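Local coordinates for protein Na-translocating NADH-quinone reductase subunit C NqrC (Shewanella oneidensis, PDB 4XHF) that binds flavin mononucleotide in the FMN-binding domain of its soluble part, as a member of the NqrC subunit family, at residues 108-120 against 132-144. Numbering follows the deposited sequence.
With FMN (flavin mononucleotide), chain E.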
loop_
_atom_site.group_PDB
_atom_site.type_symbol
_atom_site.label_atom_id
_atom_site.label_comp_id
_atom_site.label_asym_id
_atom_site.label_seq_id
_atom_site.Cartn_x
_atom_site.Cartn_y
_atom_site.Cartn_z
ATOM N N ALA A 108 1.180 -9.597 -10.192
ATOM C CA ALA A 108 0.254 -9.740 -9.072
ATOM C C ALA A 108 -1.064 -10.388 -9.489
ATOM O O ALA A 108 -1.961 -10.558 -8.664
ATOM C CB ALA A 108 -0.010 -8.383 -8.444
ATOM N N LYS A 109 -1.177 -10.740 -10.766
ATOM C CA LYS A 109 -2.359 -11.428 -11.282
ATOM C C LYS A 109 -3.633 -10.636 -11.012
ATOM O O LYS A 109 -4.630 -11.188 -10.545
ATOM C CB LYS A 109 -2.469 -12.827 -10.667
ATOM C CG LYS A 109 -1.218 -13.670 -10.844
ATOM C CD LYS A 109 -1.280 -14.959 -10.045
ATOM C CE LYS A 109 0.069 -15.667 -10.054
ATOM N NZ LYS A 109 0.084 -16.887 -9.203
ATOM N N ILE A 110 -3.595 -9.339 -11.307
ATOM C CA ILE A 110 -4.748 -8.469 -11.097
ATOM C C ILE A 110 -5.568 -8.308 -12.375
ATOM O O ILE A 110 -6.637 -7.700 -12.353
ATOM C CB ILE A 110 -4.320 -7.073 -10.588
ATOM C CG1 ILE A 110 -3.424 -6.364 -11.612
ATOM C CG2 ILE A 110 -3.607 -7.206 -9.249
ATOM C CD1 ILE A 110 -3.087 -4.931 -11.246
ATOM N N LYS A 111 -5.049 -8.839 -13.482
ATOM C CA LYS A 111 -5.762 -8.888 -14.763
ATOM C C LYS A 111 -5.992 -7.514 -15.393
ATOM O O LYS A 111 -5.772 -7.336 -16.590
ATOM C CB LYS A 111 -7.107 -9.603 -14.595
ATOM C CG LYS A 111 -6.988 -11.072 -14.214
ATOM C CD LYS A 111 -6.565 -11.940 -15.394
ATOM C CE LYS A 111 -7.652 -12.019 -16.463
ATOM N NZ LYS A 111 -7.330 -13.008 -17.526
ATOM N N THR A 112 -6.439 -6.550 -14.597
ATOM C CA THR A 112 -6.669 -5.200 -15.089
ATOM C C THR A 112 -6.170 -4.192 -14.060
ATOM O O THR A 112 -6.190 -4.462 -12.859
ATOM C CB THR A 112 -8.165 -4.960 -15.400
ATOM O OG1 THR A 112 -8.350 -3.639 -15.923
ATOM C CG2 THR A 112 -9.019 -5.137 -14.153
ATOM N N ARG A 113 -5.704 -3.042 -14.539
ATOM C CA ARG A 113 -5.163 -2.004 -13.669
ATOM C C ARG A 113 -5.790 -0.649 -13.973
ATOM O O ARG A 113 -5.887 -0.249 -15.130
ATOM C CB ARG A 113 -3.644 -1.918 -13.827
ATOM C CG ARG A 113 -2.948 -1.117 -12.737
ATOM C CD ARG A 113 -1.697 -0.434 -13.260
ATOM N NE ARG A 113 -2.017 0.617 -14.222
ATOM C CZ ARG A 113 -1.116 1.310 -14.910
ATOM N NH1 ARG A 113 0.180 1.072 -14.754
ATOM N NH2 ARG A 113 -1.514 2.245 -15.762
ATOM N N ALA A 114 -6.210 0.056 -12.928
ATOM C CA ALA A 114 -6.733 1.406 -13.081
ATOM C C ALA A 114 -5.651 2.326 -13.628
ATOM O O ALA A 114 -4.462 2.079 -13.435
ATOM C CB ALA A 114 -7.252 1.932 -11.754
ATOM N N ASN A 115 -6.062 3.387 -14.313
ATOM C CA ASN A 115 -5.114 4.361 -14.836
ATOM C C ASN A 115 -4.598 5.268 -13.727
ATOM O O ASN A 115 -3.436 5.676 -13.740
ATOM C CB ASN A 115 -5.756 5.199 -15.942
ATOM C CG ASN A 115 -6.070 4.386 -17.183
ATOM O OD1 ASN A 115 -5.452 3.351 -17.434
ATOM N ND2 ASN A 115 -7.030 4.855 -17.969
ATOM N N ASP A 116 -5.472 5.570 -12.770
ATOM C CA ASP A 116 -5.135 6.441 -11.648
ATOM C C ASP A 116 -5.156 5.685 -10.326
ATOM O O ASP A 116 -5.966 4.779 -10.130
ATOM C CB ASP A 116 -6.108 7.622 -11.564
ATOM C CG ASP A 116 -6.101 8.481 -12.815
ATOM O OD1 ASP A 116 -5.117 8.416 -13.581
ATOM O OD2 ASP A 116 -7.080 9.226 -13.026
ATOM N N ALA A 117 -4.263 6.075 -9.422
ATOM C CA ALA A 117 -4.221 5.518 -8.076
ATOM C C ALA A 117 -4.326 6.635 -7.044
ATOM O O ALA A 117 -3.832 7.742 -7.264
ATOM C CB ALA A 117 -2.946 4.724 -7.871
ATOM N N ARG A 118 -4.983 6.344 -5.927
ATOM C CA ARG A 118 -5.064 7.288 -4.822
ATOM C C ARG A 118 -3.902 7.059 -3.873
ATOM O O ARG A 118 -3.717 5.952 -3.377
ATOM C CB ARG A 118 -6.390 7.151 -4.077
ATOM C CG ARG A 118 -6.485 8.010 -2.824
ATOM C CD ARG A 118 -7.831 7.832 -2.153
ATOM N NE ARG A 118 -8.097 6.431 -1.845
ATOM C CZ ARG A 118 -9.295 5.944 -1.538
ATOM N NH1 ARG A 118 -10.352 6.743 -1.498
ATOM N NH2 ARG A 118 -9.436 4.652 -1.275
ATOM N N VAL A 119 -3.129 8.111 -3.626
ATOM C CA VAL A 119 -1.981 8.034 -2.734
ATOM C C VAL A 119 -2.092 9.114 -1.668
ATOM O O VAL A 119 -2.897 10.037 -1.793
ATOM C CB VAL A 119 -0.650 8.188 -3.502
ATOM C CG1 VAL A 119 -0.497 7.076 -4.522
ATOM C CG2 VAL A 119 -0.569 9.543 -4.188
ATOM N N PHE A 120 -1.284 8.988 -0.620
ATOM C CA PHE A 120 -1.332 9.910 0.510
ATOM C C PHE A 120 0.060 10.370 0.922
ATOM O O PHE A 120 0.916 9.553 1.249
ATOM C CB PHE A 120 -2.018 9.250 1.705
ATOM C CG PHE A 120 -3.371 8.688 1.395
ATOM C CD1 PHE A 120 -3.506 7.395 0.917
ATOM C CD2 PHE A 120 -4.509 9.446 1.595
ATOM C CE1 PHE A 120 -4.753 6.874 0.636
ATOM C CE2 PHE A 120 -5.758 8.933 1.316
ATOM C CZ PHE A 120 -5.881 7.645 0.836
ATOM N N VAL A 132 5.035 8.474 2.279
ATOM C CA VAL A 132 3.994 8.421 1.266
ATOM C C VAL A 132 3.336 7.050 1.348
ATOM O O VAL A 132 4.002 6.024 1.213
ATOM C CB VAL A 132 4.544 8.669 -0.154
ATOM C CG1 VAL A 132 3.409 8.698 -1.171
ATOM C CG2 VAL A 132 5.325 9.976 -0.203
ATOM N N VAL A 133 2.033 7.042 1.604
ATOM C CA VAL A 133 1.278 5.804 1.713
ATOM C C VAL A 133 0.592 5.511 0.386
ATOM O O VAL A 133 -0.146 6.350 -0.136
ATOM C CB VAL A 133 0.231 5.875 2.841
ATOM C CG1 VAL A 133 -0.400 4.510 3.068
ATOM C CG2 VAL A 133 0.869 6.392 4.128
ATOM N N VAL A 134 0.843 4.321 -0.152
ATOM C CA VAL A 134 0.261 3.911 -1.427
ATOM C C VAL A 134 -0.497 2.596 -1.281
ATOM O O VAL A 134 -0.112 1.737 -0.488
ATOM C CB VAL A 134 1.340 3.753 -2.521
ATOM C CG1 VAL A 134 2.088 5.053 -2.716
ATOM C CG2 VAL A 134 2.310 2.627 -2.176
ATOM N N PRO A 135 -1.584 2.433 -2.049
ATOM C CA PRO A 135 -2.325 1.172 -2.045
ATOM C C PRO A 135 -1.624 0.097 -2.865
ATOM O O PRO A 135 -1.041 0.396 -3.906
ATOM C CB PRO A 135 -3.662 1.553 -2.682
ATOM C CG PRO A 135 -3.315 2.668 -3.604
ATOM C CD PRO A 135 -2.229 3.439 -2.908
ATOM N N PHE A 136 -1.680 -1.141 -2.392
ATOM C CA PHE A 136 -1.181 -2.265 -3.161
ATOM C C PHE A 136 -2.128 -3.431 -2.965
ATOM O O PHE A 136 -2.786 -3.543 -1.930
ATOM C CB PHE A 136 0.240 -2.644 -2.735
ATOM C CG PHE A 136 0.299 -3.442 -1.473
ATOM C CD1 PHE A 136 -0.013 -2.861 -0.259
ATOM C CD2 PHE A 136 0.668 -4.772 -1.500
ATOM C CE1 PHE A 136 0.044 -3.590 0.907
ATOM C CE2 PHE A 136 0.725 -5.509 -0.339
ATOM C CZ PHE A 136 0.412 -4.917 0.868
ATOM N N TYR A 137 -2.215 -4.285 -3.974
ATOM C CA TYR A 137 -3.009 -5.494 -3.866
ATOM C C TYR A 137 -2.569 -6.498 -4.914
ATOM O O TYR A 137 -1.941 -6.139 -5.910
ATOM C CB TYR A 137 -4.502 -5.187 -4.004
ATOM C CG TYR A 137 -4.922 -4.668 -5.361
ATOM C CD1 TYR A 137 -4.765 -3.330 -5.692
ATOM C CD2 TYR A 137 -5.491 -5.514 -6.303
ATOM C CE1 TYR A 137 -5.151 -2.851 -6.930
ATOM C CE2 TYR A 137 -5.882 -5.044 -7.542
ATOM C CZ TYR A 137 -5.712 -3.713 -7.849
ATOM O OH TYR A 137 -6.100 -3.245 -9.084
ATOM N N GLY A 138 -2.887 -7.761 -4.672
ATOM C CA GLY A 138 -2.484 -8.831 -5.561
ATOM C C GLY A 138 -3.063 -10.151 -5.102
ATOM O O GLY A 138 -3.480 -10.288 -3.953
ATOM N N LYS A 139 -3.095 -11.125 -6.002
ATOM C CA LYS A 139 -3.630 -12.433 -5.669
ATOM C C LYS A 139 -2.662 -13.186 -4.770
ATOM O O LYS A 139 -1.471 -13.288 -5.072
ATOM C CB LYS A 139 -3.910 -13.246 -6.933
ATOM C CG LYS A 139 -4.687 -14.528 -6.676
ATOM C CD LYS A 139 -4.487 -15.536 -7.791
ATOM C CE LYS A 139 -5.316 -16.787 -7.557
ATOM N NZ LYS A 139 -6.776 -16.513 -7.633
ATOM N N GLY A 140 -3.176 -13.703 -3.660
ATOM C CA GLY A 140 -2.412 -14.594 -2.809
ATOM C C GLY A 140 -2.402 -15.984 -3.410
ATOM O O GLY A 140 -1.935 -16.180 -4.534
ATOM N N LEU A 141 -2.928 -16.950 -2.663
ATOM C CA LEU A 141 -3.059 -18.317 -3.153
ATOM C C LEU A 141 -4.460 -18.555 -3.711
ATOM O O LEU A 141 -4.622 -19.219 -4.735
ATOM C CB LEU A 141 -2.752 -19.322 -2.038
ATOM C CG LEU A 141 -2.865 -20.807 -2.401
ATOM C CD1 LEU A 141 -1.956 -21.179 -3.564
ATOM C CD2 LEU A 141 -2.548 -21.666 -1.193
ATOM N N TRP A 142 -5.465 -17.990 -3.046
ATOM C CA TRP A 142 -6.858 -18.255 -3.393
ATOM C C TRP A 142 -7.686 -16.992 -3.572
ATOM O O TRP A 142 -8.813 -17.054 -4.065
ATOM C CB TRP A 142 -7.509 -19.130 -2.319
ATOM C CG TRP A 142 -6.918 -20.493 -2.244
ATOM C CD1 TRP A 142 -6.229 -21.033 -1.199
ATOM C CD2 TRP A 142 -6.947 -21.492 -3.267
ATOM N NE1 TRP A 142 -5.833 -22.312 -1.506
ATOM C CE2 TRP A 142 -6.262 -22.616 -2.772
ATOM C CE3 TRP A 142 -7.490 -21.547 -4.554
ATOM C CZ2 TRP A 142 -6.104 -23.781 -3.516
ATOM C CZ3 TRP A 142 -7.333 -22.704 -5.291
ATOM C CH2 TRP A 142 -6.647 -23.805 -4.769
ATOM N N SER A 143 -7.136 -15.850 -3.178
ATOM C CA SER A 143 -7.911 -14.617 -3.161
ATOM C C SER A 143 -7.060 -13.374 -3.362
ATOM O O SER A 143 -5.832 -13.426 -3.305
ATOM C CB SER A 143 -8.664 -14.499 -1.837
ATOM O OG SER A 143 -7.753 -14.360 -0.760
ATOM N N MET A 144 -7.740 -12.257 -3.597
ATOM C CA MET A 144 -7.092 -10.958 -3.682
ATOM C C MET A 144 -6.828 -10.423 -2.282
ATOM O O MET A 144 -7.686 -10.502 -1.401
ATOM C CB MET A 144 -7.958 -9.972 -4.467
ATOM C CG MET A 144 -8.201 -10.355 -5.925
ATOM S SD MET A 144 -6.695 -10.626 -6.883
ATOM C CE MET A 144 -5.803 -9.119 -6.529
HETATM N N1 FMN E . -0.965 -21.987 2.083
HETATM C C2 FMN E . -0.953 -20.546 1.901
HETATM O O2 FMN E . 0.051 -19.977 1.756
HETATM N N3 FMN E . -2.221 -19.809 1.904
HETATM C C4 FMN E . -3.440 -20.500 2.070
HETATM O O4 FMN E . -4.457 -19.907 2.067
HETATM C C4A FMN E . -3.451 -21.995 2.245
HETATM N N5 FMN E . -4.670 -22.698 2.406
HETATM C C5A FMN E . -4.645 -24.145 2.574
HETATM C C6 FMN E . -5.859 -24.832 2.734
HETATM C C7 FMN E . -5.893 -26.204 2.816
HETATM C C7M FMN E . -7.232 -26.899 2.923
HETATM C C8 FMN E . -4.696 -26.925 2.817
HETATM C C8M FMN E . -4.676 -28.478 2.713
HETATM C C9 FMN E . -3.442 -26.226 2.737
HETATM C C9A FMN E . -3.409 -24.837 2.573
HETATM N N10 FMN E . -2.159 -24.106 2.402
HETATM C C10 FMN E . -2.207 -22.673 2.247
HETATM C "C1'" FMN E . -0.817 -24.801 2.407
HETATM C "C2'" FMN E . -0.149 -24.747 1.044
HETATM O "O2'" FMN E . -0.697 -25.748 0.239
HETATM C "C3'" FMN E . 1.354 -24.990 1.170
HETATM O "O3'" FMN E . 1.553 -26.218 1.809
HETATM C "C4'" FMN E . 2.044 -23.859 1.961
HETATM O "O4'" FMN E . 1.744 -22.619 1.385
HETATM C "C5'" FMN E . 3.565 -24.031 1.965
HETATM O "O5'" FMN E . 4.081 -23.214 2.990
HETATM P P FMN E . 5.660 -22.966 3.073
HETATM O O1P FMN E . 6.397 -23.643 1.826
HETATM O O2P FMN E . 6.238 -23.569 4.435
HETATM O O HOH W 1 -0.127 -15.237 -6.486
HETATM O O HOH W 2 -7.519 -4.946 -10.635
HETATM O O HOH W 3 -5.607 -0.786 -10.157
#
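Tyr137 carries its ring between its own backbone N and carbonyl carbon (chi1 65°), while Ile110 holds CG2 opposite its carbonyl carbon and beside its N, and the two side chains meet at about a right angle. Ile110 CG2 lies 3.6 Å from Tyr137 CE2, approaching the ring obliquely, and the same methyl also touches Met144 CE, which sits in the ring plane at the edge of Tyr137. The phenol oxygen does not bond directly to the 108-120 backbone; two waters link them. One joins Tyr137 OH to Thr112 O, and the other, 2.7 Å from Tyr137 OH, accepts the N-H of Ala114. Farther along, Lys139 N donates an almost straight bond to Ala108 O (2.9 Å, 176°), and the aliphatic parts of Lys109 and Lys139 pass one another at CD. A water spans Lys109 NZ and Lys139 O.

At the other end, Phe120 and Val133 form an antiparallel hydrogen-bonded pair: Phe120 N donates to Val133 O, and Val133 N returns a 2.8 Å bond to Phe120 O. Val119 and Val134 lie side by side there, touching through their CG1 methyls. Pro135, without an N-H to offer, sets CD 3.0 Å from Arg118 O, a close approach where the strands begin to part. Leu41 and Val45 of helix 29-48 pack on Phe120. The pair belongs to the antiparallel hairpin of strands 113-123 and 129-139, splayed and water-bridged at its open end; beyond it the turn into strand 144-151 places Leu141 and Trp142 in the FMN pocket.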